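Local coordinates for protein N-acetylglucosamine-6-phosphate deacetylase (Mycobacterium smegmatis, PDB 6FV4) that probably removes the acetyl group from N-acetylglucosamine-6-phosphate, a metal-dependent hydrolysis in mycobacterial amino-sugar metabolism, at residues Leu137-Leu145 with Leu154-Ile163; Val174-Glu182 with Val198-Ala207. The protein carries 1 engineered substitution. All coordinates share one frame; numbering follows the deposited sequence.

Interaction 1: residues Leu137-Leu145 with Leu154-Ile163; sequences LEGPWLSTL and LMRDPDPGEI. With CD (cadmium ion), chain J; ZN (zinc ion), chain H.
Pro140 and Trp141 lie against Met155 and Arg156 with the backbones joined by one hydrogen bond, Arg156 N to Pro140 O at 3.1 Å, while Leu142 N reaches the same oxygen from the opposite face of its carbonyl plane. The contact sits within a beta-alpha-beta unit of the amidohydrolase barrel, where the loop after strand 134-138 folds back on the approach to helix 160-170. Trp141, centre of an inverse gamma turn, has the largest share of the buried surface. Its indole slides between two layers: Pro140 CD rests over one face, and on the other Pro158 CA lies over the five-membered ring, 3.8 Å from its centroid, while Ile163 CG1 makes a second CH-pi contact with the six-membered ring. The edge of the indole is used too, with Arg156 O lying in the ring plane 3.2 Å from Trp141 CD1. Pro140, which follows a cis peptide bond, turns its CG onto the middle of the Arg156 guanidinium, 3.4 Å above the plane. With its CG between backbone N and carbonyl carbon (chi1 54°) and the chain then extended to NE, Arg156 meets Glu162 side-on, NE to OE1 and NH2 to OE2, the latter a 2.7 Å salt bridge. Two bonds that lie close to the guanidinium plane fix its rotation, and Ala111 O takes a further bond from NH1. Beyond the proline, Met155 lies along the backbone of Leu142 and bends at chi3, which sets Met155 CE 3.9 Å from Leu145 CD2. Glu138, at the C-terminal end of the strand region, bridges the two metals, OE1 on zinc and OE2 on cadmium. One water accepts from Trp141 NE1 at 3.0 Å and from Asp159 N, and donates to Glu162 OE1.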
ATOM      1  N   LEU B 137     -21.213  17.067   3.458  1.00 19.21           N
ATOM      2  CA  LEU B 137     -22.399  16.219   3.362  1.00 26.47           C
ATOM      3  C   LEU B 137     -21.935  14.779   3.197  1.00 28.18           C
ATOM      4  O   LEU B 137     -21.579  14.351   2.094  1.00 27.94           O
ATOM      5  CB  LEU B 137     -23.286  16.644   2.201  1.00 26.54           C
ATOM      6  CG  LEU B 137     -23.629  18.138   2.179  1.00 25.77           C
ATOM      7  CD1 LEU B 137     -24.467  18.431   0.953  1.00 25.43           C
ATOM      8  CD2 LEU B 137     -24.344  18.528   3.451  1.00 25.12           C
ATOM      9  N   GLU B 138     -21.923  14.036   4.303  1.00 31.94           N
ATOM     10  CA  GLU B 138     -21.640  12.598   4.264  1.00 27.06           C
ATOM     11  C   GLU B 138     -22.961  11.844   4.125  1.00 32.91           C
ATOM     12  O   GLU B 138     -23.473  11.220   5.058  1.00 28.45           O
ATOM     13  CB  GLU B 138     -20.875  12.153   5.496  1.00 32.31           C
ATOM     14  CG  GLU B 138     -20.393  10.693   5.341  1.00 27.13           C
ATOM     15  CD  GLU B 138     -19.586  10.211   6.500  1.00 30.71           C
ATOM     16  OE1 GLU B 138     -19.837  10.693   7.606  1.00 32.74           O
ATOM     17  OE2 GLU B 138     -18.711   9.343   6.301  1.00 33.13           O
ATOM     18  N   GLY B 139     -23.511  11.927   2.918  1.00 31.73           N
ATOM     19  CA  GLY B 139     -24.855  11.479   2.653  1.00 30.77           C
ATOM     20  C   GLY B 139     -25.655  12.620   2.051  1.00 29.35           C
ATOM     21  O   GLY B 139     -25.306  13.794   2.202  1.00 28.35           O
ATOM     22  N   PRO B 140     -26.761  12.302   1.379  1.00 29.13           N
ATOM     23  CA  PRO B 140     -27.439  11.004   1.299  1.00 31.16           C
ATOM     24  C   PRO B 140     -27.099  10.153   0.077  1.00 30.39           C
ATOM     25  O   PRO B 140     -27.689   9.088  -0.104  1.00 32.72           O
ATOM     26  CB  PRO B 140     -28.911  11.417   1.233  1.00 33.95           C
ATOM     27  CG  PRO B 140     -28.857  12.648   0.382  1.00 29.47           C
ATOM     28  CD  PRO B 140     -27.558  13.360   0.723  1.00 30.47           C
ATOM     29  N   TRP B 141     -26.178  10.608  -0.762  1.00 29.36           N
ATOM     30  CA  TRP B 141     -25.906   9.921  -2.024  1.00 28.56           C
ATOM     31  C   TRP B 141     -24.856   8.827  -1.861  1.00 31.72           C
ATOM     32  O   TRP B 141     -23.856   8.719  -2.591  1.00 30.31           O
ATOM     33  CB  TRP B 141     -25.529  10.964  -3.060  1.00 28.80           C
ATOM     34  CG  TRP B 141     -26.617  12.010  -3.069  1.00 28.62           C
ATOM     35  CD1 TRP B 141     -27.937  11.800  -3.326  1.00 32.19           C
ATOM     36  CD2 TRP B 141     -26.486  13.404  -2.761  1.00 28.47           C
ATOM     37  NE1 TRP B 141     -28.638  12.975  -3.227  1.00 31.88           N
ATOM     38  CE2 TRP B 141     -27.774  13.979  -2.880  1.00 31.12           C
ATOM     39  CE3 TRP B 141     -25.411  14.226  -2.408  1.00 26.73           C
ATOM     40  CZ2 TRP B 141     -28.013  15.328  -2.650  1.00 30.68           C
ATOM     41  CZ3 TRP B 141     -25.641  15.560  -2.184  1.00 31.30           C
ATOM     42  CH2 TRP B 141     -26.942  16.109  -2.309  1.00 32.13           C
ATOM     43  N   LEU B 142     -25.127   7.984  -0.870  1.00 30.97           N
ATOM     44  CA  LEU B 142     -24.289   6.870  -0.447  1.00 32.18           C
ATOM     45  C   LEU B 142     -24.930   5.541  -0.835  1.00 35.15           C
ATOM     46  O   LEU B 142     -26.093   5.473  -1.248  1.00 32.08           O
ATOM     47  CB  LEU B 142     -24.057   6.923   1.064  1.00 31.41           C
ATOM     48  CG  LEU B 142     -23.661   8.279   1.645  1.00 27.15           C
ATOM     49  CD1 LEU B 142     -23.392   8.159   3.130  1.00 27.56           C
ATOM     50  CD2 LEU B 142     -22.450   8.860   0.913  1.00 27.36           C
ATOM     51  N   SER B 143     -24.145   4.469  -0.708  1.00 34.72           N
ATOM     52  CA  SER B 143     -24.645   3.142  -1.045  1.00 34.42           C
ATOM     53  C   SER B 143     -23.840   2.039  -0.376  1.00 37.44           C
ATOM     54  O   SER B 143     -23.175   1.257  -1.059  1.00 37.84           O
ATOM     55  CB  SER B 143     -24.630   2.932  -2.559  1.00 35.97           C
ATOM     56  OG  SER B 143     -25.503   1.875  -2.921  1.00 42.22           O
ATOM     57  N   THR B 144     -23.877   1.961   0.949  1.00 38.98           N
ATOM     58  CA  THR B 144     -23.332   0.783   1.608  1.00 38.87           C
ATOM     59  C   THR B 144     -24.187   0.449   2.820  1.00 40.06           C
ATOM     60  O   THR B 144     -24.830   1.324   3.419  1.00 39.90           O
ATOM     61  CB  THR B 144     -21.856   0.955   2.022  1.00 37.32           C
ATOM     62  OG1 THR B 144     -21.339  -0.310   2.441  1.00 37.40           O
ATOM     63  CG2 THR B 144     -21.712   1.937   3.176  1.00 38.85           C
ATOM     64  N   LEU B 145     -24.210  -0.841   3.149  1.00 38.91           N
ATOM     65  CA  LEU B 145     -24.848  -1.341   4.357  1.00 42.27           C
ATOM     66  C   LEU B 145     -23.830  -1.826   5.378  1.00 43.92           C
ATOM     67  O   LEU B 145     -24.218  -2.375   6.416  1.00 45.33           O
ATOM     68  CB  LEU B 145     -25.832  -2.465   4.012  1.00 42.19           C
ATOM     69  CG  LEU B 145     -26.838  -2.162   2.900  1.00 43.01           C
ATOM     70  CD1 LEU B 145     -27.916  -3.247   2.805  1.00 41.52           C
ATOM     71  CD2 LEU B 145     -27.472  -0.777   3.103  1.00 46.24           C
ATOM     72  N   LEU B 154     -32.454   6.138   3.972  1.00 46.38           N
ATOM     73  CA  LEU B 154     -32.636   7.400   3.259  1.00 44.77           C
ATOM     74  C   LEU B 154     -31.616   7.611   2.144  1.00 41.83           C
ATOM     75  O   LEU B 154     -31.673   8.641   1.459  1.00 36.28           O
ATOM     76  CB  LEU B 154     -32.580   8.583   4.234  1.00 44.26           C
ATOM     77  CG  LEU B 154     -33.671   8.725   5.303  1.00 51.37           C
ATOM     78  CD1 LEU B 154     -33.134   9.493   6.514  1.00 49.69           C
ATOM     79  CD2 LEU B 154     -34.925   9.406   4.743  1.00 47.94           C
ATOM     80  N   MET B 155     -30.674   6.685   1.960  1.00 38.68           N
ATOM     81  CA  MET B 155     -29.740   6.785   0.845  1.00 37.15           C
ATOM     82  C   MET B 155     -30.509   6.828  -0.475  1.00 37.74           C
ATOM     83  O   MET B 155     -31.514   6.132  -0.648  1.00 38.20           O
ATOM     84  CB  MET B 155     -28.761   5.596   0.864  1.00 34.13           C
ATOM     85  CG  MET B 155     -27.886   5.540   2.102  1.00 33.89           C
ATOM     86  SD  MET B 155     -26.659   4.196   2.089  1.00 37.66           S
ATOM     87  CE  MET B 155     -27.695   2.834   1.552  1.00 42.22           C
ATOM     88  N   ARG B 156     -30.051   7.662  -1.407  1.00 33.33           N
ATOM     89  CA  ARG B 156     -30.776   7.804  -2.660  1.00 35.22           C
ATOM     90  C   ARG B 156     -29.826   8.251  -3.757  1.00 35.76           C
ATOM     91  O   ARG B 156     -28.726   8.746  -3.490  1.00 36.43           O
ATOM     92  CB  ARG B 156     -31.952   8.794  -2.525  1.00 38.03           C
ATOM     93  CG  ARG B 156     -31.564  10.169  -1.981  1.00 37.13           C
ATOM     94  CD  ARG B 156     -32.815  11.008  -1.651  1.00 39.70           C
ATOM     95  NE  ARG B 156     -32.494  12.313  -1.067  1.00 37.60           N
ATOM     96  CZ  ARG B 156     -32.314  12.548   0.234  1.00 38.32           C
ATOM     97  NH1 ARG B 156     -32.418  11.569   1.126  1.00 34.35           N
ATOM     98  NH2 ARG B 156     -32.043  13.777   0.647  1.00 37.10           N
ATOM     99  N   ASP B 157     -30.270   8.063  -5.000  1.00 33.84           N
ATOM    100  CA  ASP B 157     -29.485   8.468  -6.157  1.00 34.79           C
ATOM    101  C   ASP B 157     -29.247   9.979  -6.121  1.00 37.88           C
ATOM    102  O   ASP B 157     -30.091  10.731  -5.626  1.00 40.04           O
ATOM    103  CB  ASP B 157     -30.210   8.104  -7.454  1.00 38.70           C
ATOM    104  CG  ASP B 157     -30.122   6.613  -7.813  1.00 40.73           C
ATOM    105  OD1 ASP B 157     -29.471   5.813  -7.096  1.00 38.61           O
ATOM    106  OD2 ASP B 157     -30.722   6.245  -8.850  1.00 43.40           O
ATOM    107  N   PRO B 158     -28.099  10.458  -6.654  1.00 35.08           N
ATOM    108  CA  PRO B 158     -27.837  11.907  -6.669  1.00 35.33           C
ATOM    109  C   PRO B 158     -28.577  12.646  -7.776  1.00 36.74           C
ATOM    110  O   PRO B 158     -28.141  12.660  -8.931  1.00 39.75           O
ATOM    111  CB  PRO B 158     -26.314  11.986  -6.863  1.00 34.56           C
ATOM    112  CG  PRO B 158     -25.984  10.747  -7.605  1.00 30.76           C
ATOM    113  CD  PRO B 158     -26.914   9.684  -7.067  1.00 34.23           C
ATOM    114  N   ASP B 159     -29.691  13.277  -7.414  1.00 36.57           N
ATOM    115  CA  ASP B 159     -30.503  14.058  -8.353  1.00 39.09           C
ATOM    116  C   ASP B 159     -29.920  15.459  -8.503  1.00 39.42           C
ATOM    117  O   ASP B 159     -29.721  16.144  -7.494  1.00 41.88           O
ATOM    118  CB  ASP B 159     -31.940  14.132  -7.848  1.00 37.82           C
ATOM    119  CG  ASP B 159     -32.736  15.250  -8.490  1.00 41.09           C
ATOM    120  OD1 ASP B 159     -32.722  15.362  -9.734  1.00 45.47           O
ATOM    121  OD2 ASP B 159     -33.387  16.017  -7.749  1.00 46.83           O
ATOM    122  N   PRO B 160     -29.612  15.917  -9.718  1.00 34.72           N
ATOM    123  CA  PRO B 160     -28.956  17.224  -9.840  1.00 36.01           C
ATOM    124  C   PRO B 160     -29.814  18.384  -9.347  1.00 38.58           C
ATOM    125  O   PRO B 160     -29.262  19.379  -8.863  1.00 38.65           O
ATOM    126  CB  PRO B 160     -28.638  17.327 -11.341  1.00 37.28           C
ATOM    127  CG  PRO B 160     -29.407  16.249 -12.002  1.00 37.65           C
ATOM    128  CD  PRO B 160     -29.635  15.182 -10.995  1.00 40.73           C
ATOM    129  N   GLY B 161     -31.141  18.278  -9.437  1.00 34.42           N
ATOM    130  CA  GLY B 161     -32.000  19.298  -8.851  1.00 40.76           C
ATOM    131  C   GLY B 161     -31.805  19.442  -7.351  1.00 38.82           C
ATOM    132  O   GLY B 161     -31.601  20.546  -6.844  1.00 37.68           O
ATOM    133  N   GLU B 162     -31.844  18.323  -6.617  1.00 37.71           N
ATOM    134  CA  GLU B 162     -31.636  18.415  -5.173  1.00 40.16           C
ATOM    135  C   GLU B 162     -30.226  18.890  -4.833  1.00 34.91           C
ATOM    136  O   GLU B 162     -30.034  19.610  -3.846  1.00 35.92           O
ATOM    137  CB  GLU B 162     -31.910  17.077  -4.486  1.00 34.70           C
ATOM    138  CG  GLU B 162     -31.660  17.175  -2.996  1.00 34.95           C
ATOM    139  CD  GLU B 162     -32.149  15.988  -2.224  1.00 38.77           C
ATOM    140  OE1 GLU B 162     -32.674  15.056  -2.863  1.00 46.35           O
ATOM    141  OE2 GLU B 162     -32.004  15.988  -0.979  1.00 38.67           O
ATOM    142  N   ILE B 163     -29.232  18.523  -5.638  1.00 37.57           N
ATOM    143  CA  ILE B 163     -27.873  18.986  -5.374  1.00 37.58           C
ATOM    144  C   ILE B 163     -27.792  20.504  -5.526  1.00 31.65           C
ATOM    145  O   ILE B 163     -27.269  21.210  -4.655  1.00 31.81           O
ATOM    146  CB  ILE B 163     -26.870  18.249  -6.286  1.00 32.07           C
ATOM    147  CG1 ILE B 163     -26.780  16.781  -5.869  1.00 34.83           C
ATOM    148  CG2 ILE B 163     -25.511  18.903  -6.223  1.00 33.09           C
ATOM    149  CD1 ILE B 163     -25.730  15.976  -6.624  1.00 33.53           C
TER
HETATM  150 CD    CD J 403     -19.073   7.469   7.792  1.00 27.76          CD
HETATM  151 ZN    ZN H 401     -18.640  10.694   9.296  1.00 27.02          ZN
HETATM  152  O   HOH W   1     -31.235  13.494  -4.672  1.00 39.67           O
HETATM  153  O   HOH W   2     -18.991   5.272   9.167  1.00 31.32           O

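Interaction 2: residues Val174-Glu182 with Val198-Ala207; sequences VRMVTIAPE and VVAAVGHTEA. With CD (cadmium ion), chain J.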
ATOM      1  N   VAL B 174     -20.898  24.787   1.662  1.00 26.82           N
ATOM      2  CA  VAL B 174     -20.744  23.341   1.550  1.00 32.64           C
ATOM      3  C   VAL B 174     -19.423  23.089   0.833  1.00 29.46           C
ATOM      4  O   VAL B 174     -19.251  23.470  -0.328  1.00 29.62           O
ATOM      5  CB  VAL B 174     -21.918  22.680   0.814  1.00 30.62           C
ATOM      6  CG1 VAL B 174     -21.585  21.195   0.563  1.00 25.68           C
ATOM      7  CG2 VAL B 174     -23.197  22.779   1.645  1.00 28.33           C
ATOM      8  N   ARG B 175     -18.476  22.483   1.540  1.00 32.05           N
ATOM      9  CA  ARG B 175     -17.114  22.336   1.044  1.00 28.59           C
ATOM     10  C   ARG B 175     -16.808  20.940   0.530  1.00 30.99           C
ATOM     11  O   ARG B 175     -15.945  20.790  -0.343  1.00 26.66           O
ATOM     12  CB  ARG B 175     -16.114  22.703   2.146  1.00 27.98           C
ATOM     13  CG  ARG B 175     -16.223  24.120   2.662  1.00 31.48           C
ATOM     14  CD  ARG B 175     -16.051  25.127   1.543  1.00 39.06           C
ATOM     15  NE  ARG B 175     -14.663  25.179   1.094  1.00 41.89           N
ATOM     16  CZ  ARG B 175     -13.799  26.124   1.459  1.00 45.79           C
ATOM     17  NH1 ARG B 175     -14.184  27.103   2.276  1.00 44.12           N
ATOM     18  NH2 ARG B 175     -12.551  26.091   1.009  1.00 42.76           N
ATOM     19  N   MET B 176     -17.507  19.920   1.024  1.00 27.26           N
ATOM     20  CA  MET B 176     -17.207  18.550   0.641  1.00 26.84           C
ATOM     21  C   MET B 176     -18.491  17.733   0.645  1.00 24.01           C
ATOM     22  O   MET B 176     -19.348  17.909   1.524  1.00 26.20           O
ATOM     23  CB  MET B 176     -16.169  17.928   1.587  1.00 22.77           C
ATOM     24  CG  MET B 176     -15.807  16.502   1.225  1.00 26.14           C
ATOM     25  SD  MET B 176     -14.235  16.012   1.986  1.00 28.66           S
ATOM     26  CE  MET B 176     -14.655  16.033   3.728  1.00 25.73           C
ATOM     27  N   VAL B 177     -18.624  16.850  -0.346  1.00 23.63           N
ATOM     28  CA  VAL B 177     -19.775  15.957  -0.484  1.00 25.26           C
ATOM     29  C   VAL B 177     -19.270  14.549  -0.793  1.00 24.99           C
ATOM     30  O   VAL B 177     -18.574  14.343  -1.794  1.00 26.78           O
ATOM     31  CB  VAL B 177     -20.736  16.434  -1.585  1.00 23.70           C
ATOM     32  CG1 VAL B 177     -21.891  15.426  -1.784  1.00 21.97           C
ATOM     33  CG2 VAL B 177     -21.296  17.811  -1.233  1.00 25.97           C
ATOM     34  N   THR B 178     -19.630  13.584   0.053  1.00 26.63           N
ATOM     35  CA  THR B 178     -19.281  12.177  -0.167  1.00 26.84           C
ATOM     36  C   THR B 178     -20.263  11.532  -1.147  1.00 29.92           C
ATOM     37  O   THR B 178     -21.487  11.634  -0.975  1.00 29.33           O
ATOM     38  CB  THR B 178     -19.288  11.409   1.151  1.00 25.80           C
ATOM     39  OG1 THR B 178     -18.253  11.917   1.999  1.00 27.18           O
ATOM     40  CG2 THR B 178     -19.033   9.915   0.908  1.00 28.35           C
ATOM     41  N   ILE B 179     -19.721  10.895  -2.186  1.00 26.46           N
ATOM     42  CA  ILE B 179     -20.487  10.300  -3.276  1.00 27.63           C
ATOM     43  C   ILE B 179     -20.097   8.830  -3.381  1.00 31.87           C
ATOM     44  O   ILE B 179     -18.908   8.510  -3.493  1.00 30.89           O
ATOM     45  CB  ILE B 179     -20.219  11.028  -4.609  1.00 26.21           C
ATOM     46  CG1 ILE B 179     -20.717  12.468  -4.540  1.00 27.28           C
ATOM     47  CG2 ILE B 179     -20.908  10.330  -5.783  1.00 30.06           C
ATOM     48  CD1 ILE B 179     -22.211  12.533  -4.359  1.00 25.35           C
ATOM     49  N   ALA B 180     -21.088   7.940  -3.345  1.00 29.80           N
ATOM     50  CA  ALA B 180     -20.856   6.541  -3.682  1.00 31.90           C
ATOM     51  C   ALA B 180     -20.847   6.400  -5.201  1.00 36.84           C
ATOM     52  O   ALA B 180     -21.862   6.695  -5.844  1.00 31.57           O
ATOM     53  CB  ALA B 180     -21.926   5.641  -3.065  1.00 32.43           C
ATOM     54  N   PRO B 181     -19.732   5.971  -5.812  1.00 33.79           N
ATOM     55  CA  PRO B 181     -19.591   6.083  -7.276  1.00 33.23           C
ATOM     56  C   PRO B 181     -20.471   5.149  -8.100  1.00 33.78           C
ATOM     57  O   PRO B 181     -20.497   5.314  -9.327  1.00 36.77           O
ATOM     58  CB  PRO B 181     -18.106   5.760  -7.510  1.00 35.29           C
ATOM     59  CG  PRO B 181     -17.440   6.027  -6.228  1.00 33.21           C
ATOM     60  CD  PRO B 181     -18.439   5.683  -5.164  1.00 34.88           C
ATOM     61  N   GLU B 182     -21.173   4.181  -7.502  1.00 35.53           N
ATOM     62  CA  GLU B 182     -21.914   3.200  -8.287  1.00 37.22           C
ATOM     63  C   GLU B 182     -23.394   3.534  -8.454  1.00 38.14           C
ATOM     64  O   GLU B 182     -24.070   2.868  -9.245  1.00 35.17           O
ATOM     65  CB  GLU B 182     -21.769   1.795  -7.677  1.00 36.10           C
ATOM     66  CG  GLU B 182     -22.543   1.550  -6.387  1.00 38.15           C
ATOM     67  CD  GLU B 182     -21.785   2.001  -5.149  1.00 35.94           C
ATOM     68  OE1 GLU B 182     -21.035   3.001  -5.239  1.00 41.46           O
ATOM     69  OE2 GLU B 182     -21.947   1.370  -4.084  1.00 36.34           O
ATOM     70  N   VAL B 198     -17.082  22.580  -5.061  1.00 29.84           N
ATOM     71  CA  VAL B 198     -17.157  21.681  -3.910  1.00 29.16           C
ATOM     72  C   VAL B 198     -16.258  20.471  -4.159  1.00 28.45           C
ATOM     73  O   VAL B 198     -16.161  19.986  -5.291  1.00 26.76           O
ATOM     74  CB  VAL B 198     -18.606  21.244  -3.656  1.00 27.41           C
ATOM     75  CG1 VAL B 198     -18.686  20.322  -2.447  1.00 26.36           C
ATOM     76  CG2 VAL B 198     -19.537  22.478  -3.504  1.00 29.54           C
ATOM     77  N   VAL B 199     -15.593  19.991  -3.105  1.00 29.67           N
ATOM     78  CA  VAL B 199     -14.795  18.772  -3.205  1.00 25.48           C
ATOM     79  C   VAL B 199     -15.721  17.563  -3.253  1.00 26.97           C
ATOM     80  O   VAL B 199     -16.669  17.442  -2.460  1.00 28.63           O
ATOM     81  CB  VAL B 199     -13.808  18.662  -2.031  1.00 28.76           C
ATOM     82  CG1 VAL B 199     -13.042  17.349  -2.105  1.00 26.71           C
ATOM     83  CG2 VAL B 199     -12.823  19.842  -2.012  1.00 31.40           C
ATOM     84  N   ALA B 200     -15.463  16.662  -4.193  1.00 28.67           N
ATOM     85  CA  ALA B 200     -16.174  15.397  -4.265  1.00 25.49           C
ATOM     86  C   ALA B 200     -15.311  14.338  -3.589  1.00 29.88           C
ATOM     87  O   ALA B 200     -14.149  14.147  -3.969  1.00 28.62           O
ATOM     88  CB  ALA B 200     -16.490  15.035  -5.716  1.00 27.24           C
ATOM     89  N   ALA B 201     -15.859  13.684  -2.565  1.00 28.27           N
ATOM     90  CA  ALA B 201     -15.184  12.599  -1.870  1.00 29.74           C
ATOM     91  C   ALA B 201     -15.854  11.274  -2.215  1.00 30.31           C
ATOM     92  O   ALA B 201     -17.053  11.232  -2.477  1.00 28.52           O
ATOM     93  CB  ALA B 201     -15.195  12.828  -0.351  1.00 25.51           C
ATOM     94  N   VAL B 202     -15.068  10.184  -2.245  1.00 30.39           N
ATOM     95  CA  VAL B 202     -15.597   8.837  -2.461  1.00 29.51           C
ATOM     96  C   VAL B 202     -15.682   8.146  -1.108  1.00 27.91           C
ATOM     97  O   VAL B 202     -14.725   8.180  -0.329  1.00 29.04           O
ATOM     98  CB  VAL B 202     -14.724   8.019  -3.436  1.00 29.40           C
ATOM     99  CG1 VAL B 202     -15.136   6.547  -3.426  1.00 29.94           C
ATOM    100  CG2 VAL B 202     -14.841   8.540  -4.834  1.00 28.48           C
ATOM    101  N   GLY B 203     -16.818   7.519  -0.825  1.00 25.82           N
ATOM    102  CA  GLY B 203     -17.011   6.893   0.468  1.00 24.09           C
ATOM    103  C   GLY B 203     -18.327   6.151   0.489  1.00 25.93           C
ATOM    104  O   GLY B 203     -19.141   6.260  -0.435  1.00 27.87           O
ATOM    105  N   HIS B 204     -18.508   5.363   1.552  1.00 24.83           N
ATOM    106  CA  HIS B 204     -19.762   4.658   1.831  1.00 28.26           C
ATOM    107  C   HIS B 204     -20.295   3.945   0.593  1.00 30.01           C
ATOM    108  O   HIS B 204     -21.426   4.156   0.159  1.00 29.74           O
ATOM    109  CB  HIS B 204     -20.804   5.626   2.392  1.00 28.57           C
ATOM    110  CG  HIS B 204     -20.599   5.910   3.837  1.00 23.00           C
ATOM    111  ND1 HIS B 204     -21.316   5.277   4.829  1.00 23.58           N
ATOM    112  CD2 HIS B 204     -19.724   6.729   4.461  1.00 21.82           C
ATOM    113  CE1 HIS B 204     -20.900   5.702   6.007  1.00 27.85           C
ATOM    114  NE2 HIS B 204     -19.930   6.579   5.812  1.00 22.79           N
ATOM    115  N   THR B 205     -19.451   3.072   0.038  1.00 30.78           N
ATOM    116  CA  THR B 205     -19.673   2.600  -1.311  1.00 26.42           C
ATOM    117  C   THR B 205     -19.216   1.156  -1.455  1.00 32.79           C
ATOM    118  O   THR B 205     -18.277   0.710  -0.793  1.00 28.17           O
ATOM    119  CB  THR B 205     -18.938   3.499  -2.312  1.00 29.39           C
ATOM    120  OG1 THR B 205     -19.036   2.941  -3.626  1.00 35.08           O
ATOM    121  CG2 THR B 205     -17.472   3.651  -1.927  1.00 32.20           C
ATOM    122  N   GLU B 206     -19.927   0.438  -2.322  1.00 33.66           N
ATOM    123  CA  GLU B 206     -19.578  -0.886  -2.803  1.00 35.02           C
ATOM    124  C   GLU B 206     -19.016  -0.835  -4.222  1.00 37.65           C
ATOM    125  O   GLU B 206     -19.050  -1.844  -4.932  1.00 35.05           O
ATOM    126  CB  GLU B 206     -20.809  -1.798  -2.740  1.00 37.05           C
ATOM    127  CG  GLU B 206     -21.437  -1.916  -1.345  1.00 35.49           C
ATOM    128  CD  GLU B 206     -20.493  -2.555  -0.334  1.00 42.60           C
ATOM    129  OE1 GLU B 206     -19.684  -3.430  -0.734  1.00 42.41           O
ATOM    130  OE2 GLU B 206     -20.552  -2.187   0.863  1.00 43.14           O
ATOM    131  N   ALA B 207     -18.508   0.328  -4.647  1.00 32.24           N
ATOM    132  CA  ALA B 207     -18.005   0.491  -6.002  1.00 31.10           C
ATOM    133  C   ALA B 207     -16.798  -0.401  -6.254  1.00 31.43           C
ATOM    134  O   ALA B 207     -16.011  -0.693  -5.353  1.00 35.72           O
ATOM    135  CB  ALA B 207     -17.602   1.941  -6.259  1.00 31.29           C
TER
HETATM  136 CD    CD J 403     -19.073   7.469   7.792  1.00 27.76          CD
HETATM  137  O   HOH W   2     -18.991   5.272   9.167  1.00 31.32           O
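Glu182 reaches across from segment 174-182 to hold the turn at Thr205-Ala207 with both carboxylate oxygens. Thr205 OG1 donates to Glu182 OE1 at 2.6 Å, and Glu206 N meets Glu182 OE2 at 2.8 Å from above the carboxylate plane. A bend at chi2 (-85°) folds the glutamate over to this position. The hydroxyl works twice, since Thr205 OG1 also accepts from Ala207 N in an ST turn. Next to it the Pro181 ring crosses the side chains of Thr205 and Val202 at about a right angle, its CG 3.7 Å from Val202 CG1.

Before these turns, strands 174-179 and 199-202 run parallel, 33° apart. Val177 uses both its N, to Val199 O, and its O, from Ala201 N, and Ile179 N bonds to Ala201 O at 2.7 Å. Thr178 CG2 packs on Gly203 CA. Immediately after the glycine, His204 puts NE2 on cadmium at 2.3 Å, an ion that Glu138, His150, His225 and a water also bind: a metal ligand at the C-terminal end of a barrel strand, as in the amidohydrolase superfamily.

In the fold
Followed from the N terminus, the chain leaves strand 134-138 and interaction 1 closes a short loop, with eight residues between its segments and neither helix nor strand among them, before helix 160-170 leads on to strand 174-179. Interaction 2 then closes the next, longer crossover, through helix 186-195 to strand 199-202. The two contacts therefore stand in series, neither nesting nor crossing, with centres about 9 Å apart. Leu137 N bonds to Met176 O, joining strands 134-138 and 174-179, and interaction 2 adds 199-202 beside them in the barrel wall. At the loop ends, Thr144 OG1 meets Glu206 OE2, and Glu138 and His204 converge on one cadmium ion.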